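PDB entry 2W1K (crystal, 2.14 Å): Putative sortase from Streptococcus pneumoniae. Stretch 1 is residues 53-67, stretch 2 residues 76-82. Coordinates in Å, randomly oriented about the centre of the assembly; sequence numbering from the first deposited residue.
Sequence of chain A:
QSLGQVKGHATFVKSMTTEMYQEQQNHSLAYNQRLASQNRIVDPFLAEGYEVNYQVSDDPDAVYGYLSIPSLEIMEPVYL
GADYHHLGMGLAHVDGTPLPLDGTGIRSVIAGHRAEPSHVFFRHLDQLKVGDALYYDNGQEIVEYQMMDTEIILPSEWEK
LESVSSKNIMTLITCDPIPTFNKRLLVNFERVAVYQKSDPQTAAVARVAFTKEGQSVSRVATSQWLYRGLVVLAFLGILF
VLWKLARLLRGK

Stretch 1, residues 53-67: NYQVSDDPDAVYGYL
Stretch 2, residues 76-82: EPVYLGA

Stretch 1 is a loop that runs into a strand that includes Gly-65 to Leu-67, antiparallel to strand 76-80 of stretch 2. Together they bury 761 Å².

Tyr-54 (phi/psi -67/-34, chi1 m, chi2 78°) points toward stretch 2. Leu-80 CB sits over one face of its ring, 3.7 Å from the centroid. Tyr-54 OH lies 3.0 Å from Gly-81 N. Gly-81 has phi/psi 91/124, where a CB would jam against the preceding carbonyl. Val-56 (chi1 t) places CB 3.9 Å from Leu-80 CD1.

Asp-59 to Ala-62 form a type I turn, closed by Ala-62 N to Asp-59 O at 3.1 Å. Asp-59 OD1 accepts from Asp-61 N at 2.9 Å. Two waters join the turn to stretch 2. One donates to Pro-60 O (2.8 Å) and Ala-62 O (2.8 Å) and accepts from Leu-80 N (2.9 Å); the other donates to Pro-60 O (2.7 Å) and Leu-80 O (2.9 Å). Asp-61 O meets the Tyr-79 ring edge, 3.3 Å from Tyr-79 CE1.

Val-63 (chi1 t) packs on both Pro-77 and Tyr-79 (chi1 m, chi2 -85°); Val-63 CG1 is 3.9 Å from Pro-77 CB and Val-63 CG2 is 3.6 Å from Tyr-79 CE1. Tyr-64 (chi1 t, phi/psi -85/-35) donates from N to Val-78 O at 2.8 Å. Its CG is 3.6 Å from Leu-80 CD2. Leu-80 (m, t), with the largest covered area (137 Å²), thus fills the space between Tyr-54, Val-56 and Tyr-64.

Gly-65 pairs with Val-78 (chi1 t): Val-78 N to Gly-65 O is 2.7 Å, Gly-65 N to Val-78 O a weak 3.4 Å. Tyr-66 (chi1 -94°) pairs with Pro-77 without hydrogen bonds, CA to CA 4.5 Å, a pairing that calls for no N-H from the proline. Pro-77 CA lies over the Tyr-66 ring. Leu-67 (t, t) pairs with Glu-76: Leu-67 N to Glu-76 O is 2.9 Å, Glu-76 N to Leu-67 O 2.8 Å. On the opposite sheet face from Tyr-66, Leu-67 CB packs 3.6 Å from Val-78 CG2.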

ATOM      1  N   ASN A  53       5.384   7.208 -14.519  1.00 40.21           N
ATOM      2  CA  ASN A  53       4.115   7.181 -15.241  1.00 40.90           C
ATOM      3  C   ASN A  53       3.524   5.816 -15.114  1.00 38.23           C
ATOM      4  O   ASN A  53       3.860   4.911 -15.860  1.00 38.37           O
ATOM      5  CB  ASN A  53       4.280   7.545 -16.729  1.00 43.89           C
ATOM      6  CG  ASN A  53       5.737   7.357 -17.250  1.00 49.39           C
ATOM      7  OD1 ASN A  53       6.473   8.352 -17.579  1.00 50.71           O
ATOM      8  ND2 ASN A  53       6.161   6.054 -17.364  1.00 53.35           N
ATOM      9  N   TYR A  54       2.654   5.658 -14.131  1.00 35.04           N
ATOM     10  CA  TYR A  54       2.002   4.383 -13.933  1.00 32.58           C
ATOM     11  C   TYR A  54       1.064   4.035 -15.072  1.00 31.61           C
ATOM     12  O   TYR A  54       0.912   2.866 -15.373  1.00 33.17           O
ATOM     13  CB  TYR A  54       1.212   4.399 -12.631  1.00 29.91           C
ATOM     14  CG  TYR A  54       2.029   4.197 -11.386  1.00 29.74           C
ATOM     15  CD1 TYR A  54       2.778   5.244 -10.873  1.00 30.31           C
ATOM     16  CD2 TYR A  54       1.994   2.954 -10.665  1.00 21.07           C
ATOM     17  CE1 TYR A  54       3.488   5.104  -9.677  1.00 25.95           C
ATOM     18  CE2 TYR A  54       2.693   2.816  -9.492  1.00 22.85           C
ATOM     19  CZ  TYR A  54       3.457   3.875  -8.992  1.00 28.87           C
ATOM     20  OH  TYR A  54       4.159   3.756  -7.789  1.00 24.42           O
ATOM     21  N   GLN A  55       0.412   5.022 -15.683  1.00 30.03           N
ATOM     22  CA  GLN A  55      -0.609   4.760 -16.732  1.00 29.84           C
ATOM     23  C   GLN A  55      -1.671   3.782 -16.205  1.00 31.43           C
ATOM     24  O   GLN A  55      -2.067   2.801 -16.876  1.00 32.35           O
ATOM     25  CB  GLN A  55       0.013   4.207 -18.035  1.00 28.62           C
ATOM     26  CG  GLN A  55       1.136   5.031 -18.506  1.00 26.46           C
ATOM     27  CD  GLN A  55       1.682   4.671 -19.887  1.00 27.13           C
ATOM     28  OE1 GLN A  55       1.826   3.492 -20.236  1.00 28.55           O
ATOM     29  NE2 GLN A  55       2.054   5.709 -20.678  1.00 20.72           N
ATOM     30  N   VAL A  56      -2.069   3.964 -14.972  1.00 30.14           N
ATOM     31  CA  VAL A  56      -3.135   3.100 -14.424  1.00 31.36           C
ATOM     32  C   VAL A  56      -4.448   3.988 -14.464  1.00 32.56           C
ATOM     33  O   VAL A  56      -5.511   3.572 -14.925  1.00 30.29           O
ATOM     34  CB  VAL A  56      -2.762   2.581 -12.963  1.00 31.22           C
ATOM     35  CG1 VAL A  56      -3.991   2.085 -12.194  1.00 30.48           C
ATOM     36  CG2 VAL A  56      -1.522   1.581 -13.003  1.00 28.48           C
ATOM     37  N   SER A  57      -4.297   5.249 -14.103  1.00 32.79           N
ATOM     38  CA  SER A  57      -5.466   6.163 -14.141  1.00 36.11           C
ATOM     39  C   SER A  57      -5.179   7.356 -15.076  1.00 35.37           C
ATOM     40  O   SER A  57      -4.001   7.725 -15.240  1.00 36.66           O
ATOM     41  CB  SER A  57      -5.720   6.737 -12.707  1.00 34.02           C
ATOM     42  OG  SER A  57      -6.898   7.568 -12.811  1.00 44.23           O
ATOM     43  N   ASP A  58      -6.207   8.062 -15.554  1.00 34.59           N
ATOM     44  CA  ASP A  58      -5.931   9.281 -16.314  1.00 35.02           C
ATOM     45  C   ASP A  58      -5.444  10.421 -15.432  1.00 33.75           C
ATOM     46  O   ASP A  58      -4.976  11.405 -15.916  1.00 33.21           O
ATOM     47  CB  ASP A  58      -7.219   9.799 -16.981  1.00 37.32           C
ATOM     48  CG  ASP A  58      -7.419   9.253 -18.400  1.00 46.52           C
ATOM     49  OD1 ASP A  58      -7.666   8.004 -18.549  1.00 54.62           O
ATOM     50  OD2 ASP A  58      -7.367  10.077 -19.383  1.00 55.21           O
ATOM     51  N   ASP A  59      -5.704  10.326 -14.135  1.00 32.76           N
ATOM     52  CA  ASP A  59      -5.319  11.301 -13.164  1.00 31.82           C
ATOM     53  C   ASP A  59      -4.165  10.697 -12.315  1.00 30.75           C
ATOM     54  O   ASP A  59      -4.329   9.772 -11.517  1.00 28.85           O
ATOM     55  CB  ASP A  59      -6.574  11.567 -12.285  1.00 32.34           C
ATOM     56  CG  ASP A  59      -6.290  12.541 -11.153  1.00 33.50           C
ATOM     57  OD1 ASP A  59      -5.115  13.007 -10.992  1.00 34.16           O
ATOM     58  OD2 ASP A  59      -7.260  12.824 -10.394  1.00 36.48           O
ATOM     59  N   PRO A  60      -2.969  11.203 -12.511  1.00 32.07           N
ATOM     60  CA  PRO A  60      -1.792  10.766 -11.764  1.00 31.17           C
ATOM     61  C   PRO A  60      -1.969  10.834 -10.213  1.00 31.16           C
ATOM     62  O   PRO A  60      -1.319  10.043  -9.487  1.00 31.99           O
ATOM     63  CB  PRO A  60      -0.703  11.723 -12.246  1.00 31.65           C
ATOM     64  CG  PRO A  60      -1.256  12.196 -13.657  1.00 34.62           C
ATOM     65  CD  PRO A  60      -2.689  12.373 -13.376  1.00 33.24           C
ATOM     66  N   ASP A  61      -2.842  11.715  -9.718  1.00 29.82           N
ATOM     67  CA  ASP A  61      -3.126  11.817  -8.280  1.00 30.17           C
ATOM     68  C   ASP A  61      -4.452  11.155  -7.787  1.00 29.61           C
ATOM     69  O   ASP A  61      -4.858  11.459  -6.677  1.00 27.98           O
ATOM     70  CB  ASP A  61      -3.126  13.245  -7.830  1.00 29.70           C
ATOM     71  CG  ASP A  61      -1.789  13.933  -8.101  1.00 35.45           C
ATOM     72  OD1 ASP A  61      -0.691  13.269  -8.058  1.00 35.26           O
ATOM     73  OD2 ASP A  61      -1.829  15.140  -8.401  1.00 37.95           O
ATOM     74  N   ALA A  62      -5.088  10.230  -8.552  1.00 27.33           N
ATOM     75  CA  ALA A  62      -6.288   9.630  -8.047  1.00 27.58           C
ATOM     76  C   ALA A  62      -5.921   8.650  -6.910  1.00 27.63           C
ATOM     77  O   ALA A  62      -4.844   8.051  -6.893  1.00 26.26           O
ATOM     78  CB  ALA A  62      -7.044   8.888  -9.182  1.00 28.58           C
ATOM     79  N   VAL A  63      -6.824   8.507  -5.962  1.00 28.23           N
ATOM     80  CA  VAL A  63      -6.675   7.481  -4.981  1.00 27.40           C
ATOM     81  C   VAL A  63      -6.788   6.076  -5.664  1.00 28.92           C
ATOM     82  O   VAL A  63      -7.797   5.746  -6.352  1.00 25.97           O
ATOM     83  CB  VAL A  63      -7.748   7.635  -3.936  1.00 28.37           C
ATOM     84  CG1 VAL A  63      -7.675   6.488  -2.983  1.00 21.80           C
ATOM     85  CG2 VAL A  63      -7.557   9.038  -3.228  1.00 28.51           C
ATOM     86  N   TYR A  64      -5.732   5.270  -5.510  1.00 26.83           N
ATOM     87  CA  TYR A  64      -5.767   3.996  -6.125  1.00 26.90           C
ATOM     88  C   TYR A  64      -6.500   2.893  -5.247  1.00 27.33           C
ATOM     89  O   TYR A  64      -7.109   1.940  -5.803  1.00 27.17           O
ATOM     90  CB  TYR A  64      -4.313   3.583  -6.371  1.00 23.65           C
ATOM     91  CG  TYR A  64      -4.189   2.146  -6.952  1.00 26.67           C
ATOM     92  CD1 TYR A  64      -4.641   1.849  -8.233  1.00 26.54           C
ATOM     93  CD2 TYR A  64      -3.592   1.108  -6.199  1.00 25.97           C
ATOM     94  CE1 TYR A  64      -4.535   0.554  -8.760  1.00 23.25           C
ATOM     95  CE2 TYR A  64      -3.507  -0.200  -6.718  1.00 23.16           C
ATOM     96  CZ  TYR A  64      -3.939  -0.434  -8.001  1.00 26.58           C
ATOM     97  OH  TYR A  64      -3.788  -1.675  -8.538  1.00 20.97           O
ATOM     98  N   GLY A  65      -6.346   2.979  -3.916  1.00 25.90           N
ATOM     99  CA  GLY A  65      -6.927   2.002  -2.964  1.00 28.41           C
ATOM    100  C   GLY A  65      -7.051   2.628  -1.591  1.00 29.50           C
ATOM    101  O   GLY A  65      -6.600   3.768  -1.382  1.00 29.73           O
ATOM    102  N   TYR A  66      -7.709   1.918  -0.666  1.00 29.37           N
ATOM    103  CA  TYR A  66      -7.681   2.308   0.739  1.00 29.68           C
ATOM    104  C   TYR A  66      -7.079   1.236   1.593  1.00 30.20           C
ATOM    105  O   TYR A  66      -7.355   0.037   1.389  1.00 30.75           O
ATOM    106  CB  TYR A  66      -9.082   2.651   1.307  1.00 29.33           C
ATOM    107  CG  TYR A  66      -9.317   4.102   1.213  1.00 31.80           C
ATOM    108  CD1 TYR A  66      -9.702   4.623  -0.001  1.00 40.01           C
ATOM    109  CD2 TYR A  66      -9.213   4.953   2.305  1.00 37.08           C
ATOM    110  CE1 TYR A  66      -9.950   5.927  -0.173  1.00 39.74           C
ATOM    111  CE2 TYR A  66      -9.448   6.360   2.135  1.00 37.07           C
ATOM    112  CZ  TYR A  66      -9.807   6.767   0.882  1.00 38.07           C
ATOM    113  OH  TYR A  66     -10.078   8.034   0.515  1.00 48.54           O
ATOM    114  N   LEU A  67      -6.334   1.673   2.599  1.00 28.29           N
ATOM    115  CA  LEU A  67      -5.614   0.738   3.407  1.00 29.72           C
ATOM    116  C   LEU A  67      -5.988   0.961   4.900  1.00 30.08           C
ATOM    117  O   LEU A  67      -6.049   2.107   5.414  1.00 29.16           O
ATOM    118  CB  LEU A  67      -4.085   0.911   3.178  1.00 28.66           C
ATOM    119  CG  LEU A  67      -3.167  -0.071   3.942  1.00 27.00           C
ATOM    120  CD1 LEU A  67      -1.842  -0.209   3.190  1.00 29.30           C
ATOM    121  CD2 LEU A  67      -2.825   0.433   5.393  1.00 31.76           C
ATOM    122  N   GLU A  76      -6.286   4.897   5.551  1.00 29.35           N
ATOM    123  CA  GLU A  76      -5.741   5.950   4.685  1.00 29.02           C
ATOM    124  C   GLU A  76      -5.893   5.655   3.180  1.00 29.47           C
ATOM    125  O   GLU A  76      -5.810   4.501   2.738  1.00 29.73           O
ATOM    126  CB  GLU A  76      -4.233   6.055   4.964  1.00 30.05           C
ATOM    127  CG  GLU A  76      -3.781   6.568   6.284  1.00 29.48           C
ATOM    128  CD  GLU A  76      -4.159   8.067   6.494  1.00 34.11           C
ATOM    129  OE1 GLU A  76      -4.288   8.839   5.503  1.00 35.46           O
ATOM    130  OE2 GLU A  76      -4.359   8.467   7.657  1.00 31.43           O
ATOM    131  N   PRO A  77      -6.080   6.701   2.378  1.00 29.19           N
ATOM    132  CA  PRO A  77      -5.904   6.487   0.943  1.00 27.71           C
ATOM    133  C   PRO A  77      -4.526   6.049   0.543  1.00 27.74           C
ATOM    134  O   PRO A  77      -3.495   6.423   1.140  1.00 27.24           O
ATOM    135  CB  PRO A  77      -6.185   7.876   0.353  1.00 27.46           C
ATOM    136  CG  PRO A  77      -5.828   8.790   1.518  1.00 28.62           C
ATOM    137  CD  PRO A  77      -6.294   8.129   2.707  1.00 27.74           C
ATOM    138  N   VAL A  78      -4.472   5.242  -0.500  1.00 28.02           N
ATOM    139  CA  VAL A  78      -3.162   4.948  -1.068  1.00 26.32           C
ATOM    140  C   VAL A  78      -3.039   5.601  -2.468  1.00 28.75           C
ATOM    141  O   VAL A  78      -3.921   5.365  -3.410  1.00 28.01           O
ATOM    142  CB  VAL A  78      -2.937   3.389  -1.183  1.00 27.15           C
ATOM    143  CG1 VAL A  78      -1.545   3.055  -1.796  1.00 24.30           C
ATOM    144  CG2 VAL A  78      -3.155   2.694   0.215  1.00 25.02           C
ATOM    145  N   TYR A  79      -1.946   6.362  -2.631  1.00 26.30           N
ATOM    146  CA  TYR A  79      -1.639   6.972  -3.949  1.00 26.15           C
ATOM    147  C   TYR A  79      -0.567   6.209  -4.706  1.00 23.85           C
ATOM    148  O   TYR A  79       0.112   5.347  -4.193  1.00 24.46           O
ATOM    149  CB  TYR A  79      -1.237   8.456  -3.809  1.00 24.78           C
ATOM    150  CG  TYR A  79      -2.354   9.337  -3.248  1.00 25.81           C
ATOM    151  CD1 TYR A  79      -3.329   9.882  -4.044  1.00 26.74           C
ATOM    152  CD2 TYR A  79      -2.439   9.537  -1.890  1.00 30.39           C
ATOM    153  CE1 TYR A  79      -4.368  10.616  -3.516  1.00 26.89           C
ATOM    154  CE2 TYR A  79      -3.448  10.249  -1.363  1.00 26.62           C
ATOM    155  CZ  TYR A  79      -4.390  10.790  -2.163  1.00 24.98           C
ATOM    156  OH  TYR A  79      -5.339  11.571  -1.546  1.00 26.98           O
ATOM    157  N   LEU A  80      -0.426   6.518  -5.973  1.00 27.78           N
ATOM    158  CA  LEU A  80       0.618   5.871  -6.798  1.00 28.38           C
ATOM    159  C   LEU A  80       1.874   6.740  -6.960  1.00 28.47           C
ATOM    160  O   LEU A  80       1.847   7.813  -7.666  1.00 27.32           O
ATOM    161  CB  LEU A  80       0.040   5.579  -8.197  1.00 26.94           C
ATOM    162  CG  LEU A  80      -1.194   4.645  -8.191  1.00 29.43           C
ATOM    163  CD1 LEU A  80      -1.622   4.434  -9.670  1.00 23.80           C
ATOM    164  CD2 LEU A  80      -0.839   3.294  -7.489  1.00 25.48           C
ATOM    165  N   GLY A  81       3.007   6.202  -6.510  1.00 28.14           N
ATOM    166  CA  GLY A  81       4.253   6.974  -6.556  1.00 27.47           C
ATOM    167  C   GLY A  81       4.559   7.803  -5.301  1.00 27.68           C
ATOM    168  O   GLY A  81       3.766   8.594  -4.863  1.00 27.97           O
ATOM    169  N   ALA A  82       5.713   7.584  -4.698  1.00 28.52           N
ATOM    170  CA  ALA A  82       5.886   7.954  -3.337  1.00 29.67           C
ATOM    171  C   ALA A  82       6.757   9.202  -3.439  1.00 30.16           C
ATOM    172  O   ALA A  82       7.936   9.081  -3.350  1.00 30.52           O
ATOM    173  CB  ALA A  82       6.676   6.794  -2.558  1.00 29.00           C
TER
HETATM  174  O   HOH W   1      -2.133   8.515  -7.232  1.00 32.43           O
HETATM  175  O   HOH W   2       1.028   8.879 -10.237  1.00 33.80           O